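Local coordinates for SsfS6 (Streptomyces sp. SF2575, PDB 4G2T), which is a GT-B-fold protein of the erythromycin biosynthesis protein CIII-like family that binds thymidine-5'-diphosphate in the cleft between its two Rossmann-like domains, at residues V267-D272 with F291-I296; L229-G234 with V302-G307; I151-P156 with G310-C315. All coordinates share one frame; numbering follows the deposited sequence.

Interaction 1 (V267-D272 with F291-I296); sequences VVAVSD and FPLSAI. With TYD (thymidine-5'-diphosphate), chain B.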
loop_
_atom_site.group_PDB
_atom_site.type_symbol
_atom_site.label_atom_id
_atom_site.label_comp_id
_atom_site.label_asym_id
_atom_site.label_seq_id
_atom_site.Cartn_x
_atom_site.Cartn_y
_atom_site.Cartn_z
ATOM N N VAL A 267 4.839 15.156 21.404
ATOM C CA VAL A 267 5.337 14.896 20.062
ATOM C C VAL A 267 4.479 15.668 19.068
ATOM O O VAL A 267 3.252 15.599 19.115
ATOM C CB VAL A 267 5.280 13.394 19.719
ATOM C CG1 VAL A 267 5.591 13.169 18.248
ATOM C CG2 VAL A 267 6.239 12.609 20.602
ATOM N N VAL A 268 5.124 16.409 18.175
ATOM C CA VAL A 268 4.396 17.215 17.205
ATOM C C VAL A 268 4.401 16.589 15.812
ATOM O O VAL A 268 5.438 16.533 15.150
ATOM C CB VAL A 268 4.957 18.647 17.122
ATOM C CG1 VAL A 268 4.131 19.482 16.158
ATOM C CG2 VAL A 268 4.977 19.285 18.502
ATOM N N ALA A 269 3.238 16.118 15.377
ATOM C CA ALA A 269 3.089 15.565 14.038
ATOM C C ALA A 269 2.745 16.676 13.050
ATOM O O ALA A 269 1.601 17.118 12.969
ATOM C CB ALA A 269 2.022 14.482 14.020
ATOM N N VAL A 270 3.750 17.120 12.303
ATOM C CA VAL A 270 3.590 18.233 11.378
ATOM C C VAL A 270 4.583 18.052 10.234
ATOM O O VAL A 270 5.518 17.263 10.350
ATOM C CB VAL A 270 3.830 19.582 12.099
ATOM C CG1 VAL A 270 5.310 19.769 12.405
ATOM C CG2 VAL A 270 3.286 20.753 11.287
ATOM N N SER A 271 4.372 18.761 9.128
ATOM C CA SER A 271 5.264 18.677 7.974
ATOM C C SER A 271 6.720 18.917 8.367
ATOM O O SER A 271 7.012 19.771 9.205
ATOM C CB SER A 271 4.840 19.676 6.895
ATOM O OG SER A 271 5.706 19.613 5.775
ATOM N N ASP A 272 7.625 18.149 7.764
ATOM C CA ASP A 272 9.047 18.221 8.087
ATOM C C ASP A 272 9.632 19.611 7.853
ATOM O O ASP A 272 10.498 20.061 8.604
ATOM C CB ASP A 272 9.833 17.174 7.293
ATOM C CG ASP A 272 9.555 15.758 7.762
ATOM O OD1 ASP A 272 9.378 15.559 8.983
ATOM O OD2 ASP A 272 9.514 14.845 6.911
ATOM N N PHE A 291 4.883 12.209 11.222
ATOM C CA PHE A 291 4.630 10.890 11.786
ATOM C C PHE A 291 3.203 10.454 11.490
ATOM O O PHE A 291 2.253 11.069 11.978
ATOM C CB PHE A 291 4.859 10.887 13.299
ATOM C CG PHE A 291 6.205 11.405 13.715
ATOM C CD1 PHE A 291 7.357 10.693 13.429
ATOM C CD2 PHE A 291 6.315 12.598 14.410
ATOM C CE1 PHE A 291 8.596 11.169 13.816
ATOM C CE2 PHE A 291 7.550 13.079 14.800
ATOM C CZ PHE A 291 8.692 12.363 14.503
ATOM N N PRO A 292 3.048 9.401 10.674
ATOM C CA PRO A 292 1.741 8.776 10.459
ATOM C C PRO A 292 1.150 8.388 11.805
ATOM O O PRO A 292 1.765 7.613 12.537
ATOM C CB PRO A 292 2.085 7.528 9.646
ATOM C CG PRO A 292 3.324 7.901 8.911
ATOM C CD PRO A 292 4.100 8.772 9.859
ATOM N N LEU A 293 -0.016 8.940 12.124
ATOM C CA LEU A 293 -0.602 8.809 13.455
ATOM C C LEU A 293 -0.755 7.364 13.921
ATOM O O LEU A 293 -0.440 7.046 15.065
ATOM C CB LEU A 293 -1.943 9.544 13.521
ATOM C CG LEU A 293 -1.866 11.050 13.261
ATOM C CD1 LEU A 293 -3.221 11.708 13.471
ATOM C CD2 LEU A 293 -0.808 11.700 14.143
ATOM N N SER A 294 -1.215 6.492 13.028
ATOM C CA SER A 294 -1.422 5.082 13.359
ATOM C C SER A 294 -0.146 4.403 13.851
ATOM O O SER A 294 -0.202 3.424 14.596
ATOM C CB SER A 294 -1.983 4.322 12.154
ATOM O OG SER A 294 -1.105 4.404 11.046
ATOM N N ALA A 295 1.001 4.929 13.435
ATOM C CA ALA A 295 2.287 4.379 13.842
ATOM C C ALA A 295 2.684 4.826 15.248
ATOM O O ALA A 295 3.371 4.098 15.965
ATOM C CB ALA A 295 3.367 4.758 12.837
ATOM N N ILE A 296 2.248 6.019 15.643
ATOM C CA ILE A 296 2.653 6.586 16.929
ATOM C C ILE A 296 1.551 6.569 17.989
ATOM O O ILE A 296 1.827 6.757 19.173
ATOM C CB ILE A 296 3.174 8.032 16.776
ATOM C CG1 ILE A 296 2.048 8.963 16.321
ATOM C CG2 ILE A 296 4.346 8.079 15.808
ATOM C CD1 ILE A 296 2.445 10.423 16.278
HETATM P PA TYD B . -7.094 15.393 8.302
HETATM O O1A TYD B . -7.121 14.751 9.667
HETATM O O2A TYD B . -8.446 15.243 7.640
HETATM O O3A TYD B . -6.729 16.902 8.473
HETATM P PB TYD B . -6.560 17.819 7.219
HETATM O O1B TYD B . -7.479 17.364 6.111
HETATM O O2B TYD B . -6.907 19.234 7.616
HETATM O O3B TYD B . -5.130 17.765 6.734
HETATM O "O5'" TYD B . -6.003 14.718 7.417
HETATM C "C5'" TYD B . -4.705 14.634 7.872
HETATM C "C4'" TYD B . -4.166 13.288 7.538
HETATM O "O4'" TYD B . -2.782 13.339 7.446
HETATM C "C3'" TYD B . -4.500 12.318 8.639
HETATM O "O3'" TYD B . -4.699 11.062 8.111
HETATM C "C2'" TYD B . -3.341 12.326 9.581
HETATM C "C1'" TYD B . -2.169 12.626 8.575
HETATM N N1 TYD B . -0.855 13.182 9.165
HETATM C C2 TYD B . 0.013 12.387 10.009
HETATM O O2 TYD B . -0.281 11.237 10.283
HETATM N N3 TYD B . 1.213 12.914 10.542
HETATM C C4 TYD B . 1.587 14.235 10.252
HETATM O O4 TYD B . 2.634 14.697 10.714
HETATM C C5 TYD B . 0.702 15.061 9.380
HETATM C C5M TYD B . 1.098 16.464 9.069
HETATM C C6 TYD B . -0.468 14.551 8.859
#

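Interaction 2 (L229-G234 with V302-G307); sequences LCLTFG and VVVHHG. With TYD (thymidine-5'-diphosphate), chain B.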
loop_
_atom_site.group_PDB
_atom_site.type_symbol
_atom_site.label_atom_id
_atom_site.label_comp_id
_atom_site.label_asym_id
_atom_site.label_seq_id
_atom_site.Cartn_x
_atom_site.Cartn_y
_atom_site.Cartn_z
ATOM N N LEU A 229 1.847 13.170 24.844
ATOM C CA LEU A 229 0.811 13.870 24.092
ATOM C C LEU A 229 1.230 14.092 22.642
ATOM O O LEU A 229 2.376 14.440 22.362
ATOM C CB LEU A 229 0.471 15.207 24.764
ATOM C CG LEU A 229 -0.563 16.128 24.106
ATOM C CD1 LEU A 229 -1.386 16.845 25.164
ATOM C CD2 LEU A 229 0.099 17.146 23.184
ATOM N N CYS A 230 0.291 13.894 21.722
ATOM C CA CYS A 230 0.542 14.148 20.309
ATOM C C CYS A 230 -0.142 15.431 19.852
ATOM O O CYS A 230 -1.356 15.581 19.985
ATOM C CB CYS A 230 0.077 12.973 19.449
ATOM S SG CYS A 230 0.267 13.255 17.675
ATOM N N LEU A 231 0.645 16.352 19.311
ATOM C CA LEU A 231 0.125 17.630 18.845
ATOM C C LEU A 231 0.214 17.725 17.326
ATOM O O LEU A 231 1.306 17.759 16.763
ATOM C CB LEU A 231 0.899 18.778 19.495
ATOM C CG LEU A 231 0.492 20.201 19.112
ATOM C CD1 LEU A 231 -0.935 20.497 19.552
ATOM C CD2 LEU A 231 1.463 21.210 19.707
ATOM N N THR A 232 -0.937 17.762 16.664
ATOM C CA THR A 232 -0.973 17.807 15.206
ATOM C C THR A 232 -2.136 18.648 14.691
ATOM O O THR A 232 -3.228 18.614 15.248
ATOM C CB THR A 232 -1.063 16.389 14.602
ATOM O OG1 THR A 232 -1.222 16.480 13.181
ATOM C CG2 THR A 232 -2.238 15.621 15.195
ATOM N N PHE A 233 -1.898 19.405 13.623
ATOM C CA PHE A 233 -2.947 20.230 13.029
ATOM C C PHE A 233 -3.239 19.855 11.578
ATOM O O PHE A 233 -3.949 20.573 10.873
ATOM C CB PHE A 233 -2.604 21.719 13.142
ATOM C CG PHE A 233 -2.899 22.311 14.493
ATOM C CD1 PHE A 233 -3.720 21.648 15.391
ATOM C CD2 PHE A 233 -2.363 23.534 14.861
ATOM C CE1 PHE A 233 -3.995 22.189 16.633
ATOM C CE2 PHE A 233 -2.636 24.081 16.102
ATOM C CZ PHE A 233 -3.452 23.407 16.989
ATOM N N GLY A 234 -2.696 18.726 11.134
ATOM C CA GLY A 234 -2.980 18.224 9.802
ATOM C C GLY A 234 -2.037 18.735 8.730
ATOM O O GLY A 234 -0.884 19.065 9.008
ATOM N N VAL A 302 -2.925 11.047 24.752
ATOM C CA VAL A 302 -3.888 12.094 24.421
ATOM C C VAL A 302 -3.415 12.914 23.218
ATOM O O VAL A 302 -2.219 13.151 23.049
ATOM C CB VAL A 302 -4.156 13.013 25.642
ATOM C CG1 VAL A 302 -2.863 13.648 26.133
ATOM C CG2 VAL A 302 -5.199 14.075 25.316
ATOM N N VAL A 303 -4.356 13.331 22.374
ATOM C CA VAL A 303 -4.026 14.081 21.166
ATOM C C VAL A 303 -4.755 15.420 21.087
ATOM O O VAL A 303 -5.972 15.485 21.244
ATOM C CB VAL A 303 -4.359 13.273 19.898
ATOM C CG1 VAL A 303 -3.948 14.043 18.651
ATOM C CG2 VAL A 303 -3.680 11.919 19.939
ATOM N N VAL A 304 -4.000 16.486 20.839
ATOM C CA VAL A 304 -4.578 17.800 20.589
ATOM C C VAL A 304 -4.532 18.089 19.094
ATOM O O VAL A 304 -3.455 18.110 18.498
ATOM C CB VAL A 304 -3.807 18.904 21.328
ATOM C CG1 VAL A 304 -4.402 20.269 21.018
ATOM C CG2 VAL A 304 -3.813 18.640 22.822
ATOM N N HIS A 305 -5.693 18.310 18.487
ATOM C CA HIS A 305 -5.740 18.508 17.041
ATOM C C HIS A 305 -6.750 19.547 16.551
ATOM O O HIS A 305 -7.457 20.174 17.341
ATOM C CB HIS A 305 -5.948 17.173 16.318
ATOM C CG HIS A 305 -7.193 16.449 16.724
ATOM N ND1 HIS A 305 -8.437 16.773 16.226
ATOM C CD2 HIS A 305 -7.386 15.414 17.574
ATOM C CE1 HIS A 305 -9.342 15.970 16.755
ATOM N NE2 HIS A 305 -8.730 15.135 17.576
ATOM N N HIS A 306 -6.801 19.711 15.233
ATOM C CA HIS A 306 -7.599 20.749 14.590
ATOM C C HIS A 306 -8.985 20.251 14.198
ATOM O O HIS A 306 -9.692 20.905 13.431
ATOM C CB HIS A 306 -6.878 21.253 13.341
ATOM C CG HIS A 306 -6.767 20.227 12.258
ATOM N ND1 HIS A 306 -6.117 19.021 12.436
ATOM C CD2 HIS A 306 -7.224 20.218 10.983
ATOM C CE1 HIS A 306 -6.180 18.320 11.320
ATOM N NE2 HIS A 306 -6.846 19.025 10.421
ATOM N N GLY A 307 -9.366 19.090 14.716
ATOM C CA GLY A 307 -10.659 18.508 14.409
ATOM C C GLY A 307 -10.710 17.854 13.041
ATOM O O GLY A 307 -11.790 17.545 12.538
HETATM P PA TYD B . -7.094 15.393 8.302
HETATM O O1A TYD B . -7.121 14.751 9.667
HETATM O O2A TYD B . -8.446 15.243 7.640
HETATM O O3A TYD B . -6.729 16.902 8.473
HETATM P PB TYD B . -6.560 17.819 7.219
HETATM O O1B TYD B . -7.479 17.364 6.111
HETATM O O2B TYD B . -6.907 19.234 7.616
HETATM O O3B TYD B . -5.130 17.765 6.734
HETATM O "O5'" TYD B . -6.003 14.718 7.417
HETATM C "C5'" TYD B . -4.705 14.634 7.872
HETATM C "C4'" TYD B . -4.166 13.288 7.538
HETATM O "O4'" TYD B . -2.782 13.339 7.446
HETATM C "C3'" TYD B . -4.500 12.318 8.639
HETATM O "O3'" TYD B . -4.699 11.062 8.111
HETATM C "C2'" TYD B . -3.341 12.326 9.581
HETATM C "C1'" TYD B . -2.169 12.626 8.575
HETATM N N1 TYD B . -0.855 13.182 9.165
HETATM C C2 TYD B . 0.013 12.387 10.009
HETATM O O2 TYD B . -0.281 11.237 10.283
HETATM N N3 TYD B . 1.213 12.914 10.542
HETATM C C4 TYD B . 1.587 14.235 10.252
HETATM O O4 TYD B . 2.634 14.697 10.714
HETATM C C5 TYD B . 0.702 15.061 9.380
HETATM C C5M TYD B . 1.098 16.464 9.069
HETATM C C6 TYD B . -0.468 14.551 8.859
#

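Interaction 3 (I151-P156 with G310-C315); sequences IRLASP and GTTLTC. With TYD (thymidine-5'-diphosphate), chain B.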
loop_
_atom_site.group_PDB
_atom_site.type_symbol
_atom_site.label_atom_id
_atom_site.label_comp_id
_atom_site.label_asym_id
_atom_site.label_seq_id
_atom_site.Cartn_x
_atom_site.Cartn_y
_atom_site.Cartn_z
ATOM N N ILE A 151 -15.730 9.360 4.695
ATOM C CA ILE A 151 -14.426 9.492 5.328
ATOM C C ILE A 151 -14.530 10.417 6.535
ATOM O O ILE A 151 -13.531 10.955 7.014
ATOM C CB ILE A 151 -13.375 10.031 4.338
ATOM C CG1 ILE A 151 -13.741 11.446 3.882
ATOM C CG2 ILE A 151 -13.261 9.108 3.134
ATOM C CD1 ILE A 151 -12.757 12.044 2.899
ATOM N N ARG A 152 -15.755 10.590 7.024
ATOM C CA ARG A 152 -16.034 11.523 8.110
ATOM C C ARG A 152 -16.944 10.889 9.158
ATOM O O ARG A 152 -17.719 9.982 8.850
ATOM C CB ARG A 152 -16.694 12.785 7.551
ATOM C CG ARG A 152 -15.903 13.451 6.435
ATOM C CD ARG A 152 -16.747 14.426 5.633
ATOM N NE ARG A 152 -15.951 15.105 4.615
ATOM C CZ ARG A 152 -15.724 14.623 3.398
ATOM N NH1 ARG A 152 -16.240 13.455 3.038
ATOM N NH2 ARG A 152 -14.986 15.309 2.537
ATOM N N LEU A 153 -16.845 11.366 10.396
ATOM C CA LEU A 153 -17.751 10.936 11.458
ATOM C C LEU A 153 -19.180 11.316 11.101
ATOM O O LEU A 153 -20.121 10.569 11.366
ATOM C CB LEU A 153 -17.367 11.576 12.792
ATOM C CG LEU A 153 -16.320 10.868 13.650
ATOM C CD1 LEU A 153 -16.001 11.695 14.885
ATOM C CD2 LEU A 153 -16.814 9.486 14.047
ATOM N N ALA A 154 -19.328 12.489 10.496
ATOM C CA ALA A 154 -20.621 12.962 10.031
ATOM C C ALA A 154 -20.443 13.762 8.747
ATOM O O ALA A 154 -19.598 14.654 8.675
ATOM C CB ALA A 154 -21.292 13.811 11.098
ATOM N N SER A 155 -21.234 13.431 7.734
ATOM C CA SER A 155 -21.168 14.131 6.459
ATOM C C SER A 155 -22.456 14.904 6.207
ATOM O O SER A 155 -23.442 14.331 5.742
ATOM C CB SER A 155 -20.918 13.143 5.317
ATOM O OG SER A 155 -19.725 12.408 5.531
ATOM N N PRO A 156 -22.451 16.208 6.530
ATOM C CA PRO A 156 -23.605 17.085 6.314
ATOM C C PRO A 156 -24.088 17.027 4.870
ATOM O O PRO A 156 -23.371 17.444 3.960
ATOM C CB PRO A 156 -23.047 18.474 6.630
ATOM C CG PRO A 156 -21.955 18.217 7.606
ATOM C CD PRO A 156 -21.331 16.920 7.172
ATOM N N GLY A 310 -9.675 12.858 9.270
ATOM C CA GLY A 310 -8.774 11.723 9.319
ATOM C C GLY A 310 -8.086 11.591 10.663
ATOM O O GLY A 310 -7.925 10.487 11.181
ATOM N N THR A 311 -7.684 12.725 11.227
ATOM C CA THR A 311 -7.021 12.746 12.525
ATOM C C THR A 311 -7.959 12.267 13.629
ATOM O O THR A 311 -7.557 11.509 14.512
ATOM C CB THR A 311 -6.505 14.159 12.864
ATOM O OG1 THR A 311 -5.573 14.584 11.861
ATOM C CG2 THR A 311 -5.821 14.173 14.223
ATOM N N THR A 312 -9.212 12.704 13.566
ATOM C CA THR A 312 -10.207 12.332 14.565
ATOM C C THR A 312 -10.515 10.838 14.523
ATOM O O THR A 312 -10.503 10.164 15.551
ATOM C CB THR A 312 -11.519 13.119 14.375
ATOM O OG1 THR A 312 -11.252 14.524 14.447
ATOM C CG2 THR A 312 -12.525 12.742 15.450
ATOM N N LEU A 313 -10.788 10.329 13.325
ATOM C CA LEU A 313 -11.125 8.922 13.139
ATOM C C LEU A 313 -9.968 7.996 13.505
ATOM O O LEU A 313 -10.180 6.907 14.039
ATOM C CB LEU A 313 -11.571 8.668 11.697
ATOM C CG LEU A 313 -12.933 9.241 11.305
ATOM C CD1 LEU A 313 -13.090 9.270 9.793
ATOM C CD2 LEU A 313 -14.049 8.428 11.938
ATOM N N THR A 314 -8.747 8.433 13.218
ATOM C CA THR A 314 -7.560 7.645 13.532
ATOM C C THR A 314 -7.347 7.558 15.040
ATOM O O THR A 314 -7.084 6.481 15.577
ATOM C CB THR A 314 -6.298 8.223 12.858
ATOM O OG1 THR A 314 -6.444 8.162 11.434
ATOM C CG2 THR A 314 -5.063 7.434 13.267
ATOM N N CYS A 315 -7.465 8.696 15.719
ATOM C CA CYS A 315 -7.352 8.741 17.173
ATOM C C CYS A 315 -8.476 7.942 17.820
ATOM O O CYS A 315 -8.287 7.305 18.855
ATOM C CB CYS A 315 -7.380 10.187 17.671
ATOM S SG CYS A 315 -5.938 11.167 17.199
HETATM P PA TYD B . -7.094 15.393 8.302
HETATM O O1A TYD B . -7.121 14.751 9.667
HETATM O O2A TYD B . -8.446 15.243 7.640
HETATM O O3A TYD B . -6.729 16.902 8.473
HETATM P PB TYD B . -6.560 17.819 7.219
HETATM O O1B TYD B . -7.479 17.364 6.111
HETATM O O2B TYD B . -6.907 19.234 7.616
HETATM O O3B TYD B . -5.130 17.765 6.734
HETATM O "O5'" TYD B . -6.003 14.718 7.417
HETATM C "C5'" TYD B . -4.705 14.634 7.872
HETATM C "C4'" TYD B . -4.166 13.288 7.538
HETATM O "O4'" TYD B . -2.782 13.339 7.446
HETATM C "C3'" TYD B . -4.500 12.318 8.639
HETATM O "O3'" TYD B . -4.699 11.062 8.111
HETATM C "C2'" TYD B . -3.341 12.326 9.581
HETATM C "C1'" TYD B . -2.169 12.626 8.575
HETATM N N1 TYD B . -0.855 13.182 9.165
HETATM C C2 TYD B . 0.013 12.387 10.009
HETATM O O2 TYD B . -0.281 11.237 10.283
HETATM N N3 TYD B . 1.213 12.914 10.542
HETATM C C4 TYD B . 1.587 14.235 10.252
HETATM O O4 TYD B . 2.634 14.697 10.714
HETATM C C5 TYD B . 0.702 15.061 9.380
HETATM C C5M TYD B . 1.098 16.464 9.069
HETATM C C6 TYD B . -0.468 14.551 8.859
#

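Interaction 1 (V267-D272 with F291-I296)
Phe291 lies across Val267 of strand 265-269 on the nucleotide side of the C-terminal Rossmann-like domain of this GT-B fold. With chi1 at -53°, CG sits beside the backbone N and the ring swings over to the strand, where its CD2 comes within 3.9 Å of Val267 CG1; the two side chains cross at about a right angle. Val268 O approaches the ring at its edge, near the ring plane. The backbone of Phe291 reads the thymine: its O accepts a bond from N3 of thymidine-5'-diphosphate at 2.6 Å, while its N makes only a weak, long bond to O4. Pro292 then turns the chain into the short helix 293-296. There Leu293 N donates to thymine O2 at 3.0 Å, with an N-H...O angle of 139°, so that Phe291 and Leu293 together take N3 and O2 of the base. Leu293 also packs by its branch CD2 against Ala269 CB, and its CD1 faces C2' of the sugar. From the strand side Ala269 borders the base, its CB standing 3.4 Å from thymine O4.

Interaction 2 (L229-G234 with V302-G307)
His306 NE2, on a ring that packs against Phe233, is shared between two oxygens of thymidine-5'-diphosphate, O2B at 2.8 Å and the bridging O3A at 2.9 Å. O3A lies in the plane of the imidazole at its edge, and the bonds are bent (144° to O2B, 132° to O3A), as expected for one N-H divided between two acceptors. Phe233 O rests over the centre of one face of the same ring, 3.0 Å above its plane, and is too poorly aligned with ND1 for a hydrogen bond. The Phe233 side chain slides past His306 in the opposite direction, its CD1 against His306 CB. Gly234 N passes 3.5 Å from His306 CE1. These residues follow directly on the C-terminal ends of two neighbouring parallel strands, 228-232 and 302-305, in the six-stranded sheet of the C-terminal Rossmann-like domain, the edge at which such folds hold their nucleotide. The strands are joined by three backbone hydrogen bonds: Cys230 N to Val302 O, Val304 N to Cys230 O and Thr232 N to Val304 O. On one face Leu229 CD1 fits between Val302 CG1 at 3.7 Å and Val304 CG2, and Leu231 lies alongside Val304, pointing the same way. The other face carries Cys230 CB against Val303 CG2. Thr232 OG1, anti to the backbone N (chi1 175°), is hydrogen-bonded to Ala269 O on the next strand. The His305 ring is fixed at both nitrogens, NE2 by Gln322 OE1 and ND1 by Gly307 N, which lies 2.9 Å from it and in the ring plane.

Interaction 3 (I151-P156 with G310-C315)
Leu313 meets Leu153 across the interdomain cleft of the GT-B fold, joining helix 309-317 of the C-terminal Rossmann-like domain to the loop that follows strand 146-149 of the N-terminal one. The two leucines slide past each other in opposite directions, CD2 of Leu153 lying 3.6 Å from CD2 of Leu313. The other branch of Leu313, CD1, comes up to the backbone carbonyl O of Ile151. Leu153 CD1 meets Thr312 CG2, the side chains crossing at about a right angle; OG1 of Thr312 (chi1 -58°) lies beside the backbone N and bonds to Gly308 O, which puts CG2 anti to that N and toward Leu153. No hydrogen bond crosses between the two segments. Further out, the loop is held by Arg152, which forms salt bridges through NH1 to Glu129 and through NE to Glu330. At its amino end the helix meets the nucleotide: Gly310 N donates to O2A of thymidine-5'-diphosphate at 3.1 Å, and Thr311 gives both N (2.6 Å) and OG1 (2.7 Å) to O1A. Such a helix terminus would probably help stabilise the negative alpha phosphate. Within the helix, Gly310 O accepts from Thr314 N and, at 2.8 Å, from Thr314 OG1, the two donors arriving from opposite faces of the carbonyl plane.

Along the chain the contacts are enclosed one within another: interaction 3 begins in the N-terminal domain and ends on helix 309-317, interaction 2 spans the part between, and interaction 1 lies innermost. Interactions 1 and 2, with centres about 9 Å apart, belong to one parallel sheet, whose strands 265-269, 228-232 and 302-305 stand next to each other. Interaction 3 has its centre about 14 Å from that of interaction 2 and about 17 Å from that of interaction 1, and it bridges to the other domain. All three border thymidine-5'-diphosphate: 291-296 takes the base, His306 the diphosphate bridge and beta phosphate, and 310-315 the alpha phosphate, so that one nucleotide spans the three.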